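Local structure of glyoxylate-induced Protein (Pseudomonas aeruginosa, 1SQ4) at residues A[110-122]-A[152-164]. The protein is a double-barrel cupin that may act as a ureidoglycine aminohydrolase. Residues are numbered along the deposited sequence; the frame is centred on the assembly and turned at random.
Sequences HAMQPGGYAFIPP and PLPEAFVTNEQDI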
ATOM      1  N   HIS A 110      34.772  40.918   5.327  1.00 24.20           N
ATOM      2  CA  HIS A 110      35.174  39.914   4.348  1.00 22.80           C
ATOM      3  C   HIS A 110      34.393  40.036   3.059  1.00 22.41           C
ATOM      4  O   HIS A 110      33.175  40.177   3.072  1.00 22.42           O
ATOM      5  CB  HIS A 110      34.959  38.501   4.883  1.00 22.05           C
ATOM      6  CG  HIS A 110      35.635  38.238   6.185  1.00 21.49           C
ATOM      7  ND1 HIS A 110      35.091  38.620   7.392  1.00 20.33           N
ATOM      8  CD2 HIS A 110      36.820  37.650   6.473  1.00 20.19           C
ATOM      9  CE1 HIS A 110      35.910  38.278   8.367  1.00 20.82           C
ATOM     10  NE2 HIS A 110      36.969  37.688   7.836  1.00 21.07           N
ATOM     11  N   ALA A 111      35.102  39.974   1.942  1.00 22.23           N
ATOM     12  CA  ALA A 111      34.457  40.039   0.647  1.00 22.31           C
ATOM     13  C   ALA A 111      34.290  38.586   0.233  1.00 22.96           C
ATOM     14  O   ALA A 111      35.249  37.945  -0.211  1.00 23.60           O
ATOM     15  CB  ALA A 111      35.331  40.779  -0.348  1.00 21.64           C
HETATM   16  N   MSE A 112      33.078  38.066   0.396  1.00 23.06           N
HETATM   17  CA  MSE A 112      32.794  36.675   0.061  1.00 23.12           C
HETATM   18  C   MSE A 112      32.336  36.483  -1.380  1.00 22.41           C
HETATM   19  O   MSE A 112      31.373  37.103  -1.823  1.00 24.03           O
HETATM   20  CB  MSE A 112      31.723  36.119   1.001  1.00 23.25           C
HETATM   21  CG  MSE A 112      31.958  36.431   2.457  1.00 25.17           C
HETATM   22 SE   MSE A 112      30.966  35.284   3.652  1.00 32.12          SE
HETATM   23  CE  MSE A 112      29.346  36.310   3.773  1.00 30.34           C
ATOM     24  N   GLN A 113      33.030  35.615  -2.104  1.00 21.40           N
ATOM     25  CA  GLN A 113      32.689  35.315  -3.490  1.00 20.22           C
ATOM     26  C   GLN A 113      31.939  33.993  -3.497  1.00 18.89           C
ATOM     27  O   GLN A 113      31.943  33.267  -2.504  1.00 18.55           O
ATOM     28  CB  GLN A 113      33.955  35.174  -4.321  1.00 21.60           C
ATOM     29  CG  GLN A 113      34.834  36.409  -4.327  1.00 25.85           C
ATOM     30  CD  GLN A 113      34.129  37.598  -4.936  1.00 29.58           C
ATOM     31  OE1 GLN A 113      33.516  37.489  -6.011  1.00 30.71           O
ATOM     32  NE2 GLN A 113      34.218  38.750  -4.268  1.00 30.64           N
ATOM     33  N   PRO A 114      31.270  33.659  -4.608  1.00 18.04           N
ATOM     34  CA  PRO A 114      30.559  32.378  -4.600  1.00 17.00           C
ATOM     35  C   PRO A 114      31.548  31.291  -4.186  1.00 15.26           C
ATOM     36  O   PRO A 114      32.667  31.217  -4.707  1.00 15.64           O
ATOM     37  CB  PRO A 114      30.084  32.246  -6.042  1.00 15.34           C
ATOM     38  CG  PRO A 114      29.796  33.675  -6.405  1.00 16.36           C
ATOM     39  CD  PRO A 114      31.029  34.384  -5.866  1.00 17.60           C
ATOM     40  N   GLY A 115      31.130  30.474  -3.225  1.00 13.09           N
ATOM     41  CA  GLY A 115      31.978  29.422  -2.703  1.00 10.69           C
ATOM     42  C   GLY A 115      32.406  29.811  -1.298  1.00 10.12           C
ATOM     43  O   GLY A 115      32.885  28.982  -0.524  1.00  8.58           O
ATOM     44  N   GLY A 116      32.210  31.088  -0.969  1.00 10.36           N
ATOM     45  CA  GLY A 116      32.582  31.605   0.340  1.00  8.39           C
ATOM     46  C   GLY A 116      31.865  30.954   1.502  1.00  7.61           C
ATOM     47  O   GLY A 116      30.636  30.885   1.523  1.00  9.14           O
ATOM     48  N   TYR A 117      32.632  30.496   2.484  1.00  7.02           N
ATOM     49  CA  TYR A 117      32.074  29.825   3.663  1.00  6.33           C
ATOM     50  C   TYR A 117      32.378  30.627   4.928  1.00  4.87           C
ATOM     51  O   TYR A 117      33.515  31.007   5.174  1.00  5.24           O
ATOM     52  CB  TYR A 117      32.688  28.424   3.763  1.00  6.68           C
ATOM     53  CG  TYR A 117      32.103  27.479   4.802  1.00  5.94           C
ATOM     54  CD1 TYR A 117      31.253  26.440   4.424  1.00  5.02           C
ATOM     55  CD2 TYR A 117      32.498  27.549   6.133  1.00  5.10           C
ATOM     56  CE1 TYR A 117      30.824  25.480   5.339  1.00  4.45           C
ATOM     57  CE2 TYR A 117      32.078  26.599   7.058  1.00  6.42           C
ATOM     58  CZ  TYR A 117      31.244  25.560   6.654  1.00  6.28           C
ATOM     59  OH  TYR A 117      30.876  24.595   7.569  1.00  7.30           O
ATOM     60  N   ALA A 118      31.361  30.870   5.738  1.00  5.27           N
ATOM     61  CA  ALA A 118      31.558  31.635   6.958  1.00  5.08           C
ATOM     62  C   ALA A 118      30.845  31.012   8.152  1.00  3.94           C
ATOM     63  O   ALA A 118      29.682  30.628   8.056  1.00  5.14           O
ATOM     64  CB  ALA A 118      31.080  33.071   6.746  1.00  3.17           C
ATOM     65  N   PHE A 119      31.560  30.897   9.269  1.00  3.83           N
ATOM     66  CA  PHE A 119      31.002  30.339  10.495  1.00  3.79           C
ATOM     67  C   PHE A 119      30.888  31.444  11.530  1.00  5.32           C
ATOM     68  O   PHE A 119      31.869  32.108  11.880  1.00  6.99           O
ATOM     69  CB  PHE A 119      31.877  29.211  11.045  1.00  3.03           C
ATOM     70  CG  PHE A 119      31.407  28.687  12.376  1.00  4.03           C
ATOM     71  CD1 PHE A 119      32.038  29.077  13.553  1.00  4.94           C
ATOM     72  CD2 PHE A 119      30.284  27.866  12.461  1.00  2.44           C
ATOM     73  CE1 PHE A 119      31.551  28.667  14.789  1.00  3.08           C
ATOM     74  CE2 PHE A 119      29.791  27.455  13.690  1.00  1.09           C
ATOM     75  CZ  PHE A 119      30.427  27.857  14.856  1.00  2.59           C
ATOM     76  N   ILE A 120      29.677  31.633  12.023  1.00  5.47           N
ATOM     77  CA  ILE A 120      29.411  32.671  12.987  1.00  5.04           C
ATOM     78  C   ILE A 120      29.045  31.998  14.280  1.00  3.74           C
ATOM     79  O   ILE A 120      28.111  31.222  14.321  1.00  5.00           O
ATOM     80  CB  ILE A 120      28.246  33.521  12.507  1.00  5.41           C
ATOM     81  CG1 ILE A 120      28.543  34.024  11.098  1.00  5.91           C
ATOM     82  CG2 ILE A 120      27.997  34.670  13.442  1.00  5.57           C
ATOM     83  CD1 ILE A 120      27.425  34.850  10.532  1.00  8.05           C
ATOM     84  N   PRO A 121      29.820  32.243  15.347  1.00  4.03           N
ATOM     85  CA  PRO A 121      29.559  31.648  16.666  1.00  4.72           C
ATOM     86  C   PRO A 121      28.365  32.299  17.359  1.00  4.89           C
ATOM     87  O   PRO A 121      28.030  33.452  17.092  1.00  5.29           O
ATOM     88  CB  PRO A 121      30.879  31.859  17.413  1.00  4.06           C
ATOM     89  CG  PRO A 121      31.440  33.083  16.771  1.00  5.88           C
ATOM     90  CD  PRO A 121      31.161  32.845  15.306  1.00  3.61           C
ATOM     91  N   PRO A 122      27.719  31.571  18.274  1.00  4.20           N
ATOM     92  CA  PRO A 122      26.551  32.085  18.991  1.00  4.88           C
ATOM     93  C   PRO A 122      26.765  33.417  19.684  1.00  5.28           C
ATOM     94  O   PRO A 122      27.766  33.616  20.365  1.00  5.23           O
ATOM     95  CB  PRO A 122      26.219  30.957  19.958  1.00  3.77           C
ATOM     96  CG  PRO A 122      27.551  30.375  20.252  1.00  3.88           C
ATOM     97  CD  PRO A 122      28.238  30.354  18.916  1.00  3.00           C
ATOM     98  N   PRO A 152      35.307  25.759  25.428  1.00 10.48           N
ATOM     99  CA  PRO A 152      35.097  27.142  24.997  1.00 10.40           C
ATOM    100  C   PRO A 152      34.339  27.238  23.680  1.00 10.63           C
ATOM    101  O   PRO A 152      34.388  26.323  22.857  1.00 11.60           O
ATOM    102  CB  PRO A 152      36.518  27.673  24.880  1.00 10.19           C
ATOM    103  CG  PRO A 152      37.282  26.458  24.448  1.00  8.87           C
ATOM    104  CD  PRO A 152      36.736  25.401  25.361  1.00  8.79           C
ATOM    105  N   LEU A 153      33.641  28.349  23.483  1.00 11.64           N
ATOM    106  CA  LEU A 153      32.883  28.569  22.250  1.00 11.93           C
ATOM    107  C   LEU A 153      33.784  28.503  21.035  1.00 12.86           C
ATOM    108  O   LEU A 153      34.963  28.861  21.098  1.00 13.83           O
ATOM    109  CB  LEU A 153      32.233  29.938  22.260  1.00 11.23           C
ATOM    110  CG  LEU A 153      31.239  30.259  23.357  1.00  9.86           C
ATOM    111  CD1 LEU A 153      31.105  31.757  23.426  1.00 10.59           C
ATOM    112  CD2 LEU A 153      29.901  29.596  23.080  1.00 10.27           C
ATOM    113  N   PRO A 154      33.235  28.062  19.903  1.00 12.70           N
ATOM    114  CA  PRO A 154      34.019  27.965  18.675  1.00 13.67           C
ATOM    115  C   PRO A 154      34.304  29.353  18.138  1.00 15.18           C
ATOM    116  O   PRO A 154      33.483  30.263  18.281  1.00 16.75           O
ATOM    117  CB  PRO A 154      33.121  27.146  17.761  1.00 13.23           C
ATOM    118  CG  PRO A 154      31.760  27.541  18.205  1.00 13.49           C
ATOM    119  CD  PRO A 154      31.873  27.553  19.706  1.00 12.46           C
ATOM    120  N   GLU A 155      35.479  29.527  17.544  1.00 17.18           N
ATOM    121  CA  GLU A 155      35.862  30.825  16.993  1.00 18.53           C
ATOM    122  C   GLU A 155      35.456  30.922  15.537  1.00 17.22           C
ATOM    123  O   GLU A 155      35.502  29.937  14.807  1.00 19.70           O
ATOM    124  CB  GLU A 155      37.370  31.047  17.146  1.00 20.06           C
ATOM    125  CG  GLU A 155      37.769  31.578  18.527  1.00 26.36           C
ATOM    126  CD  GLU A 155      39.223  31.300  18.870  1.00 31.48           C
ATOM    127  OE1 GLU A 155      39.655  30.125  18.745  1.00 33.37           O
ATOM    128  OE2 GLU A 155      39.934  32.246  19.282  1.00 34.21           O
ATOM    129  N   ALA A 156      35.038  32.117  15.136  1.00 15.21           N
ATOM    130  CA  ALA A 156      34.613  32.380  13.772  1.00 11.97           C
ATOM    131  C   ALA A 156      35.764  32.226  12.803  1.00 10.88           C
ATOM    132  O   ALA A 156      36.917  32.097  13.197  1.00 10.90           O
ATOM    133  CB  ALA A 156      34.058  33.778  13.662  1.00 10.68           C
ATOM    134  N   PHE A 157      35.430  32.226  11.522  1.00 10.25           N
ATOM    135  CA  PHE A 157      36.419  32.121  10.475  1.00  8.18           C
ATOM    136  C   PHE A 157      35.701  32.182   9.137  1.00  8.17           C
ATOM    137  O   PHE A 157      34.507  31.894   9.048  1.00  7.12           O
ATOM    138  CB  PHE A 157      37.236  30.832  10.641  1.00  8.88           C
ATOM    139  CG  PHE A 157      36.431  29.575  10.561  1.00  7.38           C
ATOM    140  CD1 PHE A 157      36.106  29.033   9.328  1.00  7.02           C
ATOM    141  CD2 PHE A 157      35.985  28.940  11.715  1.00  8.16           C
ATOM    142  CE1 PHE A 157      35.356  27.878   9.236  1.00  7.38           C
ATOM    143  CE2 PHE A 157      35.228  27.777  11.639  1.00  7.49           C
ATOM    144  CZ  PHE A 157      34.912  27.250  10.394  1.00  8.51           C
ATOM    145  N   VAL A 158      36.430  32.613   8.114  1.00  8.25           N
ATOM    146  CA  VAL A 158      35.897  32.749   6.765  1.00  7.80           C
ATOM    147  C   VAL A 158      36.909  32.129   5.806  1.00 10.15           C
ATOM    148  O   VAL A 158      38.123  32.183   6.041  1.00  9.94           O
ATOM    149  CB  VAL A 158      35.692  34.232   6.392  1.00  7.42           C
ATOM    150  CG1 VAL A 158      35.055  34.353   5.012  1.00  5.69           C
ATOM    151  CG2 VAL A 158      34.830  34.913   7.439  1.00  7.90           C
ATOM    152  N   THR A 159      36.401  31.543   4.725  1.00  9.53           N
ATOM    153  CA  THR A 159      37.243  30.888   3.747  1.00 10.97           C
ATOM    154  C   THR A 159      36.380  30.516   2.547  1.00 12.11           C
ATOM    155  O   THR A 159      35.215  30.908   2.483  1.00 13.82           O
ATOM    156  CB  THR A 159      37.885  29.621   4.369  1.00 10.99           C
ATOM    157  OG1 THR A 159      38.732  28.972   3.411  1.00 12.45           O
ATOM    158  CG2 THR A 159      36.804  28.659   4.839  1.00  9.60           C
ATOM    159  N   ASN A 160      36.949  29.780   1.595  1.00 11.16           N
ATOM    160  CA  ASN A 160      36.209  29.359   0.411  1.00 12.62           C
ATOM    161  C   ASN A 160      36.490  27.871   0.172  1.00 12.62           C
ATOM    162  O   ASN A 160      37.636  27.430   0.199  1.00 13.73           O
ATOM    163  CB  ASN A 160      36.613  30.220  -0.800  1.00 13.45           C
ATOM    164  CG  ASN A 160      35.714  29.997  -2.018  1.00 15.10           C
ATOM    165  OD1 ASN A 160      35.680  28.902  -2.579  1.00 14.87           O
ATOM    166  ND2 ASN A 160      34.982  31.039  -2.424  1.00 11.90           N
ATOM    167  N   GLU A 161      35.434  27.101  -0.044  1.00 12.10           N
ATOM    168  CA  GLU A 161      35.562  25.673  -0.234  1.00 12.84           C
ATOM    169  C   GLU A 161      36.486  25.302  -1.375  1.00 13.85           C
ATOM    170  O   GLU A 161      37.074  24.231  -1.358  1.00 14.78           O
ATOM    171  CB  GLU A 161      34.174  25.055  -0.437  1.00 11.98           C
ATOM    172  CG  GLU A 161      33.495  25.416  -1.750  1.00  8.91           C
ATOM    173  CD  GLU A 161      33.692  24.356  -2.796  1.00  8.40           C
ATOM    174  OE1 GLU A 161      33.125  24.497  -3.897  1.00  9.99           O
ATOM    175  OE2 GLU A 161      34.411  23.369  -2.523  1.00  8.67           O
ATOM    176  N   GLN A 162      36.620  26.185  -2.360  1.00 15.25           N
ATOM    177  CA  GLN A 162      37.488  25.918  -3.511  1.00 17.20           C
ATOM    178  C   GLN A 162      38.961  25.938  -3.109  1.00 18.32           C
ATOM    179  O   GLN A 162      39.833  25.549  -3.889  1.00 20.27           O
ATOM    180  CB  GLN A 162      37.263  26.954  -4.621  1.00 18.71           C
ATOM    181  CG  GLN A 162      35.863  26.929  -5.240  1.00 23.62           C
ATOM    182  CD  GLN A 162      35.663  27.991  -6.318  1.00 26.80           C
ATOM    183  OE1 GLN A 162      35.955  29.172  -6.113  1.00 29.12           O
ATOM    184  NE2 GLN A 162      35.151  27.572  -7.468  1.00 28.33           N
ATOM    185  N   ASP A 163      39.227  26.380  -1.886  1.00 16.83           N
ATOM    186  CA  ASP A 163      40.579  26.472  -1.388  1.00 15.74           C
ATOM    187  C   ASP A 163      40.849  25.332  -0.422  1.00 16.08           C
ATOM    188  O   ASP A 163      41.945  25.197   0.125  1.00 18.01           O
ATOM    189  CB  ASP A 163      40.779  27.828  -0.698  1.00 16.10           C
ATOM    190  CG  ASP A 163      40.616  29.008  -1.659  1.00 17.73           C
ATOM    191  OD1 ASP A 163      40.258  30.119  -1.198  1.00 16.43           O
ATOM    192  OD2 ASP A 163      40.853  28.828  -2.876  1.00 18.53           O
ATOM    193  N   ILE A 164      39.848  24.494  -0.218  1.00 15.81           N
ATOM    194  CA  ILE A 164      39.998  23.381   0.702  1.00 16.03           C
ATOM    195  C   ILE A 164      40.110  22.067  -0.032  1.00 16.70           C
ATOM    196  O   ILE A 164      39.236  21.707  -0.825  1.00 17.16           O
ATOM    197  CB  ILE A 164      38.808  23.312   1.677  1.00 15.17           C
ATOM    198  CG1 ILE A 164      38.836  24.528   2.602  1.00 13.17           C
ATOM    199  CG2 ILE A 164      38.865  22.030   2.476  1.00 15.51           C
ATOM    200  CD1 ILE A 164      37.699  24.582   3.563  1.00 13.52           C
TER
HETATM  201  O   HOH W   1      34.925  33.988  -1.087  1.00  7.85           O
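With CG placed between its backbone N and carbonyl carbon (chi1 61°), Phe157 turns its ring so that one face, toward its rim, takes CB of Phe119, whose own CG is anti to the backbone N. That CB stands 3.9 Å from the Phe157 ring centroid; the two rings are nearly parallel (21°) but slid so far apart that they barely overlap. Pro154 CG meets the edge of the Phe119 ring at CE1 (3.6 Å). Beyond it, Pro121 CD packs on Ala156 CB and Pro122 CG on Leu153 CD2. On the face that carries Ala118 and Val158, Val158 CG2 sits over the centre of the imidazole of His110, from strand 109-112, 3.4 Å from its centroid, a CH-pi contact. Strands 116-120 and 157-160 are antiparallel, joined by backbone hydrogen bonds from Tyr117 N to Thr159 O, Thr159 N to Tyr117 O, and Phe119 N to Phe157 O. Asn160 ties down the Gln113-Gly116 type II turn: its ND2 donates to Pro114 O (3.3 Å) from above that carbonyl's plane, and also to a water that accepts from Gln113 N. Its OD1 takes Gln162 N in an Asx turn (2.9 Å), so both ends of the amide are engaged and its rotation is fixed. Glu161 N adds a bond to Gly115 O. In this cupin fold, 157-160 is an edge strand of its sheet within the chain, and 116-120 lies between it and strand 90-98. On the face carrying Tyr117 and Phe119, Tyr117 stacks on Phe181 and its OH bonds to Val193 O, while Phe119 touches Met191; Val193 and Met191 belong to strand 191-198 of the eight-stranded sheet.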